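Local coordinates for protein orotidine 5'-phosphate decarboxylase (PDB 4LUI) that probably catalyses the decarboxylation of orotidine 5'-monophosphate to UMP, the last step of de novo UMP biosynthesis, as a homodimeric TIM-barrel enzyme, at residues B[41-44]-B[45-49]; B[137-140]-B[141-145]; B[193-196]-B[197-200]. All coordinates share one frame; numbering follows the deposited sequence.

Contact 1 of 3, residues B[41-44]-B[45-49]; sequences EDVK and DYVDA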
ATOM      1  N   GLU B  41       2.080 -16.095 -20.156  1.00 21.38           N
ATOM      2  CA  GLU B  41       2.460 -16.682 -21.433  1.00 22.92           C
ATOM      3  C   GLU B  41       1.228 -17.020 -22.262  1.00 24.49           C
ATOM      4  O   GLU B  41       1.220 -16.859 -23.488  1.00 27.18           O
ATOM      5  CB  GLU B  41       3.307 -17.942 -21.208  1.00 21.25           C
ATOM      6  CG  GLU B  41       3.584 -18.753 -22.474  1.00 29.48           C
ATOM      7  CD  GLU B  41       4.670 -18.143 -23.340  1.00 42.04           C
ATOM      8  OE1 GLU B  41       5.251 -17.111 -22.936  1.00 40.14           O
ATOM      9  OE2 GLU B  41       4.949 -18.704 -24.423  1.00 39.49           O
ATOM     10  N   ASP B  42       0.179 -17.477 -21.585  1.00 20.49           N
ATOM     11  CA  ASP B  42      -1.017 -17.965 -22.264  1.00 21.26           C
ATOM     12  C   ASP B  42      -1.875 -16.824 -22.831  1.00 25.40           C
ATOM     13  O   ASP B  42      -2.475 -16.980 -23.905  1.00 25.12           O
ATOM     14  CB  ASP B  42      -1.847 -18.834 -21.306  1.00 23.08           C
ATOM     15  CG  ASP B  42      -2.576 -19.972 -22.017  1.00 40.79           C
ATOM     16  OD1 ASP B  42      -2.022 -20.519 -22.995  1.00 48.93           O
ATOM     17  OD2 ASP B  42      -3.703 -20.324 -21.597  1.00 42.55           O
ATOM     18  N   VAL B  43      -1.915 -15.685 -22.130  1.00 20.03           N
ATOM     19  CA  VAL B  43      -2.826 -14.587 -22.501  1.00 17.57           C
ATOM     20  C   VAL B  43      -2.170 -13.415 -23.236  1.00 22.66           C
ATOM     21  O   VAL B  43      -2.862 -12.490 -23.655  1.00 20.38           O
ATOM     22  CB  VAL B  43      -3.559 -14.012 -21.277  1.00 16.41           C
ATOM     23  CG1 VAL B  43      -4.185 -15.141 -20.454  1.00 18.29           C
ATOM     24  CG2 VAL B  43      -2.598 -13.177 -20.429  1.00 16.34           C
ATOM     25  N   LYS B  44      -0.854 -13.466 -23.418  1.00 22.60           N
ATOM     26  CA  LYS B  44      -0.091 -12.299 -23.882  1.00 21.40           C
ATOM     27  C   LYS B  44      -0.565 -11.696 -25.212  1.00 22.40           C
ATOM     28  O   LYS B  44      -0.405 -10.501 -25.443  1.00 29.05           O
ATOM     29  CB  LYS B  44       1.402 -12.631 -23.958  1.00 26.61           C
ATOM     30  CG  LYS B  44       1.719 -13.774 -24.897  1.00 26.75           C
ATOM     31  CD  LYS B  44       3.202 -14.117 -24.916  1.00 32.05           C
ATOM     32  CE  LYS B  44       3.483 -15.191 -25.956  1.00 42.85           C
ATOM     33  NZ  LYS B  44       4.932 -15.523 -26.059  1.00 50.95           N
ATOM     34  N   ASP B  45      -1.156 -12.511 -26.079  1.00 23.73           N
ATOM     35  CA  ASP B  45      -1.590 -12.023 -27.386  1.00 26.77           C
ATOM     36  C   ASP B  45      -2.948 -11.316 -27.354  1.00 27.03           C
ATOM     37  O   ASP B  45      -3.371 -10.731 -28.353  1.00 28.33           O
ATOM     38  CB  ASP B  45      -1.638 -13.169 -28.405  1.00 28.10           C
ATOM     39  CG  ASP B  45      -0.267 -13.736 -28.719  1.00 31.84           C
ATOM     40  OD1 ASP B  45       0.729 -12.987 -28.656  1.00 33.07           O
ATOM     41  OD2 ASP B  45      -0.190 -14.940 -29.045  1.00 40.41           O
ATOM     42  N   TYR B  46      -3.639 -11.375 -26.222  1.00 18.06           N
ATOM     43  CA  TYR B  46      -4.978 -10.795 -26.128  1.00 17.85           C
ATOM     44  C   TYR B  46      -5.098  -9.660 -25.123  1.00 22.82           C
ATOM     45  O   TYR B  46      -6.000  -8.831 -25.225  1.00 28.66           O
ATOM     46  CB  TYR B  46      -5.998 -11.878 -25.793  1.00 20.37           C
ATOM     47  CG  TYR B  46      -6.157 -12.852 -26.918  1.00 22.43           C
ATOM     48  CD1 TYR B  46      -6.848 -12.497 -28.065  1.00 22.81           C
ATOM     49  CD2 TYR B  46      -5.589 -14.113 -26.853  1.00 26.23           C
ATOM     50  CE1 TYR B  46      -6.987 -13.390 -29.115  1.00 24.27           C
ATOM     51  CE2 TYR B  46      -5.722 -15.008 -27.894  1.00 31.02           C
ATOM     52  CZ  TYR B  46      -6.421 -14.641 -29.021  1.00 28.93           C
ATOM     53  OH  TYR B  46      -6.555 -15.536 -30.056  1.00 37.12           O
ATOM     54  N   VAL B  47      -4.201  -9.621 -24.147  1.00 20.33           N
ATOM     55  CA  VAL B  47      -4.243  -8.558 -23.156  1.00 17.66           C
ATOM     56  C   VAL B  47      -3.304  -7.440 -23.561  1.00 20.22           C
ATOM     57  O   VAL B  47      -2.311  -7.671 -24.249  1.00 22.52           O
ATOM     58  CB  VAL B  47      -3.881  -9.068 -21.734  1.00 18.65           C
ATOM     59  CG1 VAL B  47      -4.792 -10.217 -21.349  1.00 20.25           C
ATOM     60  CG2 VAL B  47      -2.413  -9.500 -21.669  1.00 21.20           C
ATOM     61  N   ASP B  48      -3.629  -6.221 -23.143  1.00 15.95           N
ATOM     62  CA  ASP B  48      -2.807  -5.067 -23.484  1.00 15.07           C
ATOM     63  C   ASP B  48      -1.926  -4.670 -22.307  1.00 14.80           C
ATOM     64  O   ASP B  48      -0.897  -4.015 -22.487  1.00 18.72           O
ATOM     65  CB  ASP B  48      -3.690  -3.889 -23.896  1.00 17.31           C
ATOM     66  CG  ASP B  48      -4.499  -4.200 -25.126  1.00 21.71           C
ATOM     67  OD1 ASP B  48      -3.886  -4.355 -26.208  1.00 24.03           O
ATOM     68  OD2 ASP B  48      -5.736  -4.316 -25.019  1.00 19.63           O
ATOM     69  N   ALA B  49      -2.335  -5.070 -21.109  1.00 15.55           N
ATOM     70  CA  ALA B  49      -1.589  -4.738 -19.896  1.00 15.45           C
ATOM     71  C   ALA B  49      -1.784  -5.804 -18.835  1.00 14.22           C
ATOM     72  O   ALA B  49      -2.789  -6.510 -18.832  1.00 14.85           O
ATOM     73  CB  ALA B  49      -2.019  -3.371 -19.349  1.00 17.23           C
TER
HETATM   74  O   HOH W   1      -2.008 -15.252 -25.931  1.00 26.72           O
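V43 and V47 lean their branched side chains against each other at an oblique angle, with V43 CG2 3.8 Å from V47 CG1. Both methyls of V47 also lie close to the carbonyl oxygen of V43. That oxygen accepts two backbone bonds: V47 N, at 3.2 Å from V43 O, approaches nearly in line with the C=O bond, while Y46 N, at 2.9 Å from V43 O, sits above the carbonyl plane, 38° out of it. Compact, branched valines suit the inner, buried side of this turn. K44 and D45, on its outer side, lie side by side and point the same way. K44 CG is placed between its own backbone N and carbonyl carbon (chi1 60°), from where the extended chain carries NZ back to a salt bridge with E41, NZ to OE1 3.5 Å. A water links D42 O to D45 N, giving the last turn's carbonyl and the departing amide a shared partner. This is the link between helix 33-43 and strand 49-53 of the barrel: K74 NZ bonds to the carbonyls of K44 and V47, Y46 packs on A224 and K225 of helix 220-230, and both V43 and V47 rest on L26 of strand 23-27.

Contact 2 of 3, residues B[137-140]-B[141-145]; sequences PGAV and QFLQP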
ATOM      1  N   PRO B 137     -17.488  -1.293   0.386  1.00 15.97           N
ATOM      2  CA  PRO B 137     -18.396  -0.563   1.279  1.00 14.13           C
ATOM      3  C   PRO B 137     -17.721   0.512   2.145  1.00 15.97           C
ATOM      4  O   PRO B 137     -18.296   1.585   2.340  1.00 18.28           O
ATOM      5  CB  PRO B 137     -18.987  -1.679   2.152  1.00 19.63           C
ATOM      6  CG  PRO B 137     -19.034  -2.845   1.214  1.00 20.22           C
ATOM      7  CD  PRO B 137     -17.775  -2.740   0.387  1.00 18.11           C
ATOM      8  N   GLY B 138     -16.524   0.224   2.644  1.00 15.74           N
ATOM      9  CA  GLY B 138     -15.823   1.136   3.532  1.00 17.14           C
ATOM     10  C   GLY B 138     -15.411   2.449   2.878  1.00 17.63           C
ATOM     11  O   GLY B 138     -15.185   3.443   3.576  1.00 16.30           O
ATOM     12  N   ALA B 139     -15.331   2.462   1.550  1.00 14.66           N
ATOM     13  CA  ALA B 139     -14.975   3.679   0.823  1.00 15.23           C
ATOM     14  C   ALA B 139     -15.973   4.799   1.074  1.00 15.10           C
ATOM     15  O   ALA B 139     -15.651   5.977   0.915  1.00 14.40           O
ATOM     16  CB  ALA B 139     -14.866   3.403  -0.675  1.00 14.34           C
ATOM     17  N   VAL B 140     -17.191   4.450   1.469  1.00 15.31           N
ATOM     18  CA  VAL B 140     -18.236   5.463   1.640  1.00 14.43           C
ATOM     19  C   VAL B 140     -17.927   6.496   2.745  1.00 15.13           C
ATOM     20  O   VAL B 140     -18.399   7.630   2.690  1.00 17.65           O
ATOM     21  CB  VAL B 140     -19.610   4.802   1.898  1.00 19.05           C
ATOM     22  CG1 VAL B 140     -19.731   4.354   3.345  1.00 25.38           C
ATOM     23  CG2 VAL B 140     -20.743   5.761   1.563  1.00 26.63           C
ATOM     24  N   GLN B 141     -17.126   6.112   3.737  1.00 14.84           N
ATOM     25  CA  GLN B 141     -16.951   6.938   4.924  1.00 16.54           C
ATOM     26  C   GLN B 141     -16.058   8.163   4.715  1.00 16.83           C
ATOM     27  O   GLN B 141     -16.454   9.285   5.040  1.00 17.18           O
ATOM     28  CB  GLN B 141     -16.433   6.105   6.105  1.00 19.86           C
ATOM     29  CG  GLN B 141     -16.368   6.906   7.407  1.00 24.43           C
ATOM     30  CD  GLN B 141     -16.135   6.055   8.652  1.00 32.19           C
ATOM     31  OE1 GLN B 141     -15.805   4.870   8.570  1.00 31.40           O
ATOM     32  NE2 GLN B 141     -16.307   6.670   9.817  1.00 27.25           N
ATOM     33  N   PHE B 142     -14.856   7.941   4.192  1.00 19.21           N
ATOM     34  CA  PHE B 142     -13.881   9.026   4.027  1.00 14.72           C
ATOM     35  C   PHE B 142     -13.431   9.234   2.587  1.00 17.21           C
ATOM     36  O   PHE B 142     -13.168  10.364   2.185  1.00 18.09           O
ATOM     37  CB  PHE B 142     -12.638   8.752   4.880  1.00 15.36           C
ATOM     38  CG  PHE B 142     -12.935   8.538   6.333  1.00 19.12           C
ATOM     39  CD1 PHE B 142     -13.521   9.534   7.094  1.00 25.93           C
ATOM     40  CD2 PHE B 142     -12.629   7.327   6.931  1.00 21.57           C
ATOM     41  CE1 PHE B 142     -13.792   9.327   8.432  1.00 29.65           C
ATOM     42  CE2 PHE B 142     -12.898   7.118   8.262  1.00 24.47           C
ATOM     43  CZ  PHE B 142     -13.477   8.115   9.012  1.00 23.18           C
ATOM     44  N   LEU B 143     -13.289   8.148   1.824  1.00 12.81           N
ATOM     45  CA  LEU B 143     -12.824   8.261   0.441  1.00 11.87           C
ATOM     46  C   LEU B 143     -13.881   8.862  -0.475  1.00 16.04           C
ATOM     47  O   LEU B 143     -13.612   9.809  -1.215  1.00 15.13           O
ATOM     48  CB  LEU B 143     -12.406   6.890  -0.105  1.00 14.37           C
ATOM     49  CG  LEU B 143     -10.962   6.484   0.165  1.00 20.25           C
ATOM     50  CD1 LEU B 143     -10.779   5.021  -0.220  1.00 22.21           C
ATOM     51  CD2 LEU B 143     -10.011   7.384  -0.627  1.00 19.28           C
ATOM     52  N   GLN B 144     -15.083   8.296  -0.458  1.00 15.37           N
ATOM     53  CA  GLN B 144     -16.104   8.757  -1.400  1.00 15.87           C
ATOM     54  C   GLN B 144     -16.449  10.261  -1.293  1.00 16.37           C
ATOM     55  O   GLN B 144     -16.597  10.924  -2.325  1.00 14.93           O
ATOM     56  CB  GLN B 144     -17.364   7.882  -1.328  1.00 14.73           C
ATOM     57  CG  GLN B 144     -18.305   8.059  -2.526  1.00 14.77           C
ATOM     58  CD  GLN B 144     -17.725   7.494  -3.811  1.00 14.88           C
ATOM     59  OE1 GLN B 144     -16.901   6.574  -3.782  1.00 18.11           O
ATOM     60  NE2 GLN B 144     -18.168   8.027  -4.946  1.00 16.02           N
ATOM     61  N   PRO B 145     -16.555  10.818  -0.064  1.00 15.11           N
ATOM     62  CA  PRO B 145     -16.853  12.255   0.012  1.00 15.82           C
ATOM     63  C   PRO B 145     -15.856  13.148  -0.733  1.00 16.33           C
ATOM     64  O   PRO B 145     -16.237  14.268  -1.114  1.00 18.31           O
ATOM     65  CB  PRO B 145     -16.775  12.548   1.514  1.00 20.42           C
ATOM     66  CG  PRO B 145     -17.155  11.244   2.163  1.00 17.48           C
ATOM     67  CD  PRO B 145     -16.532  10.200   1.281  1.00 14.48           C
TER
HETATM   68  O   HOH W   2     -13.339   5.619   3.355  1.00 17.88           O
HETATM   69  O   HOH W   3     -15.676   2.958   6.578  1.00 21.80           O
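The A139 carbonyl reaches forward over four residues to Q144 N, 2.8 Å from A139 O, closing a pi-turn that overlaps a tighter turn, in which Q141 N makes a weak bond to G138 O. The turns belong to the long loop that joins strand 127-131 to helix 147-157 of the TIM barrel; Q144, the donor of the pi-turn, and P145 open a 3-10 segment that continues toward that helix. Q144 N meets A139 O at a C=O...N angle of 157°, tilted 22° from the carbonyl plane. The CB atoms of L143 and Q144 both crowd this same oxygen.

A139 and L143 form the apolar side of the turn, their CB atoms 4.3 Å apart. The small methyl of A139 packs on M134, and the longer L143 reaches both M134 and F108, as well as F108 of the second subunit. Q141 and F142 meet M153 of that subunit, while the N-H of G138 bonds to D112 there, so the loop forms part of the dimer interface. Q141 carries its CG over the centre of the F142 ring, 3.4 Å above the plane, a CH-pi type contact that covers one face of the ring. With CG turned away from its backbone N (chi1 -174°) and the chain extended beyond, its OE1 reaches a water shared with G138 O. Q144 is bent at its second torsion, and its amide nitrogen bonds to E133. P145 lacks an N-H, which costs little at the start of a 3-10 segment, where the first amides have no acceptor within the segment; its CD lies 3.5 Å from V140 O. A second water on G138 O receives the N-H of F142, with F142 N 2.9 Å from its oxygen.

Contact 3 of 3, residues B[193-196]-B[197-200]; sequences GKIE and DILN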
ATOM      1  N   GLY B 193     -19.580 -11.079 -16.011  1.00 16.09           N
ATOM      2  CA  GLY B 193     -20.351 -10.709 -17.186  1.00 16.80           C
ATOM      3  C   GLY B 193     -20.036  -9.284 -17.605  1.00 16.23           C
ATOM      4  O   GLY B 193     -19.554  -8.490 -16.815  1.00 17.58           O
ATOM      5  N   LYS B 194     -20.336  -8.968 -18.855  1.00 16.78           N
ATOM      6  CA  LYS B 194     -20.133  -7.613 -19.368  1.00 16.47           C
ATOM      7  C   LYS B 194     -20.860  -6.557 -18.549  1.00 22.10           C
ATOM      8  O   LYS B 194     -21.993  -6.755 -18.109  1.00 18.61           O
ATOM      9  CB  LYS B 194     -20.616  -7.539 -20.809  1.00 18.82           C
ATOM     10  CG  LYS B 194     -20.340  -6.214 -21.493  1.00 19.18           C
ATOM     11  CD  LYS B 194     -20.928  -6.228 -22.884  1.00 21.74           C
ATOM     12  CE  LYS B 194     -20.651  -4.926 -23.609  1.00 23.90           C
ATOM     13  NZ  LYS B 194     -21.337  -4.905 -24.930  1.00 26.10           N
ATOM     14  N   ILE B 195     -20.195  -5.428 -18.348  1.00 20.09           N
ATOM     15  CA  ILE B 195     -20.853  -4.276 -17.743  1.00 19.69           C
ATOM     16  C   ILE B 195     -21.465  -3.434 -18.840  1.00 22.23           C
ATOM     17  O   ILE B 195     -20.784  -3.017 -19.786  1.00 22.64           O
ATOM     18  CB  ILE B 195     -19.888  -3.452 -16.895  1.00 17.98           C
ATOM     19  CG1 ILE B 195     -19.439  -4.280 -15.691  1.00 25.28           C
ATOM     20  CG2 ILE B 195     -20.561  -2.171 -16.421  1.00 20.56           C
ATOM     21  CD1 ILE B 195     -18.472  -3.572 -14.799  1.00 29.11           C
ATOM     22  N   GLU B 196     -22.763  -3.203 -18.725  1.00 21.85           N
ATOM     23  CA  GLU B 196     -23.476  -2.485 -19.769  1.00 24.94           C
ATOM     24  C   GLU B 196     -23.245  -0.974 -19.691  1.00 20.36           C
ATOM     25  O   GLU B 196     -22.984  -0.429 -18.614  1.00 22.22           O
ATOM     26  CB  GLU B 196     -24.965  -2.819 -19.736  1.00 34.86           C
ATOM     27  CG  GLU B 196     -25.654  -2.607 -21.068  1.00 42.58           C
ATOM     28  CD  GLU B 196     -24.864  -3.178 -22.250  1.00 43.96           C
ATOM     29  OE1 GLU B 196     -24.133  -2.403 -22.921  1.00 31.33           O
ATOM     30  OE2 GLU B 196     -24.977  -4.399 -22.506  1.00 40.88           O
ATOM     31  N   ASP B 197     -23.296  -0.328 -20.854  1.00 22.29           N
ATOM     32  CA  ASP B 197     -23.298   1.127 -20.963  1.00 22.49           C
ATOM     33  C   ASP B 197     -22.037   1.820 -20.447  1.00 25.74           C
ATOM     34  O   ASP B 197     -22.095   2.979 -20.014  1.00 25.75           O
ATOM     35  CB  ASP B 197     -24.550   1.705 -20.293  1.00 27.03           C
ATOM     36  CG  ASP B 197     -25.835   1.164 -20.902  1.00 40.30           C
ATOM     37  OD1 ASP B 197     -25.934   1.113 -22.150  1.00 33.08           O
ATOM     38  OD2 ASP B 197     -26.741   0.774 -20.135  1.00 47.77           O
ATOM     39  N   ILE B 198     -20.900   1.131 -20.492  1.00 21.30           N
ATOM     40  CA  ILE B 198     -19.632   1.800 -20.202  1.00 20.75           C
ATOM     41  C   ILE B 198     -18.693   1.881 -21.401  1.00 24.01           C
ATOM     42  O   ILE B 198     -17.885   2.795 -21.485  1.00 21.40           O
ATOM     43  CB  ILE B 198     -18.879   1.199 -19.000  1.00 18.56           C
ATOM     44  CG1 ILE B 198     -18.386  -0.222 -19.293  1.00 18.76           C
ATOM     45  CG2 ILE B 198     -19.757   1.242 -17.751  1.00 22.53           C
ATOM     46  CD1 ILE B 198     -17.390  -0.713 -18.272  1.00 21.25           C
ATOM     47  N   LEU B 199     -18.802   0.941 -22.333  1.00 24.48           N
ATOM     48  CA  LEU B 199     -17.905   0.937 -23.486  1.00 24.12           C
ATOM     49  C   LEU B 199     -18.083   2.160 -24.382  1.00 30.73           C
ATOM     50  O   LEU B 199     -17.150   2.569 -25.065  1.00 35.93           O
ATOM     51  CB  LEU B 199     -18.058  -0.354 -24.298  1.00 20.95           C
ATOM     52  CG  LEU B 199     -17.663  -1.639 -23.567  1.00 29.54           C
ATOM     53  CD1 LEU B 199     -17.668  -2.831 -24.522  1.00 27.80           C
ATOM     54  CD2 LEU B 199     -16.306  -1.492 -22.899  1.00 33.56           C
ATOM     55  N   ASN B 200     -19.273   2.747 -24.375  1.00 26.80           N
ATOM     56  CA  ASN B 200     -19.513   3.963 -25.151  1.00 30.84           C
ATOM     57  C   ASN B 200     -18.973   5.215 -24.462  1.00 28.99           C
ATOM     58  O   ASN B 200     -18.894   6.286 -25.067  1.00 34.40           O
ATOM     59  CB  ASN B 200     -21.002   4.118 -25.467  1.00 37.64           C
ATOM     60  CG  ASN B 200     -21.883   3.853 -24.264  1.00 48.96           C
ATOM     61  OD1 ASN B 200     -21.578   4.282 -23.155  1.00 58.55           O
ATOM     62  ND2 ASN B 200     -22.979   3.131 -24.477  1.00 53.22           N
TER
HETATM   63  O   HOH W   4     -20.531  -1.429 -21.887  1.00 22.26           O
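E196 and D197, the two residues most involved, cross at an angle, their carboxylate planes 61° apart. E196 folds back on itself, bent at its second torsion, and brings OE1 to the N-H of the next residue: D197 N lies 3.0 Å from E196 OE1. The amide meets this oxygen on its anti side, 29° out of the carboxylate plane. D197 OD2 lies against E196 CG, at 3.7 Å, while the nearest carboxylate oxygens, E196 OE1 and D197 OD1, stay 4.0 Å apart; the N-H of D197 probably offsets part of the repulsion. Acidic side chains suit this solvent-exposed bend, and D197 turns the chain from the left-handed helical region (phi 63°), which aspartate tolerates better than beta-branched residues do.

I198, the third main participant, crosses I195 at the bend, with I195 CG2 3.8 Å from I198 CG2. Its CG1 and CD1 also lie along I195, and these branched side chains give the otherwise polar loop an apolar patch. I195 also packs on S166, and L199 on P22 and L231. A water joins I195 O to I198 N, 2.9 Å from its oxygen, spanning the turn. Further out, the extended K194 chain passes L199, with K194 CE 3.8 Å from L199 CD1.

Residues 193-196 lie in the loop after the seventh strand, 183-186, and are predicted to bind substrate; in related decarboxylases this loop closes over the phosphate of the nucleotide.

The three contacts follow one another along a single eight-stranded TIM barrel. Contact 1 joins helix 33-43 to the second strand, 49-53; contact 2 lies after the fifth strand, 127-131, and contact 3 between the seventh and eighth, 183-186 and 207-210. None touches another: the centres of contacts 1 and 2 are 34 Å apart, on opposite sides of the chain's centre, whereas contact 3 is 21 Å from contact 1 and 24 Å from contact 2. Loops that follow strands leave the end where a TIM barrel carries its active site: contact 2 meets the second subunit there, and contact 3 includes predicted substrate-binding residues. Contact 1, leading into a strand, lies at the other end.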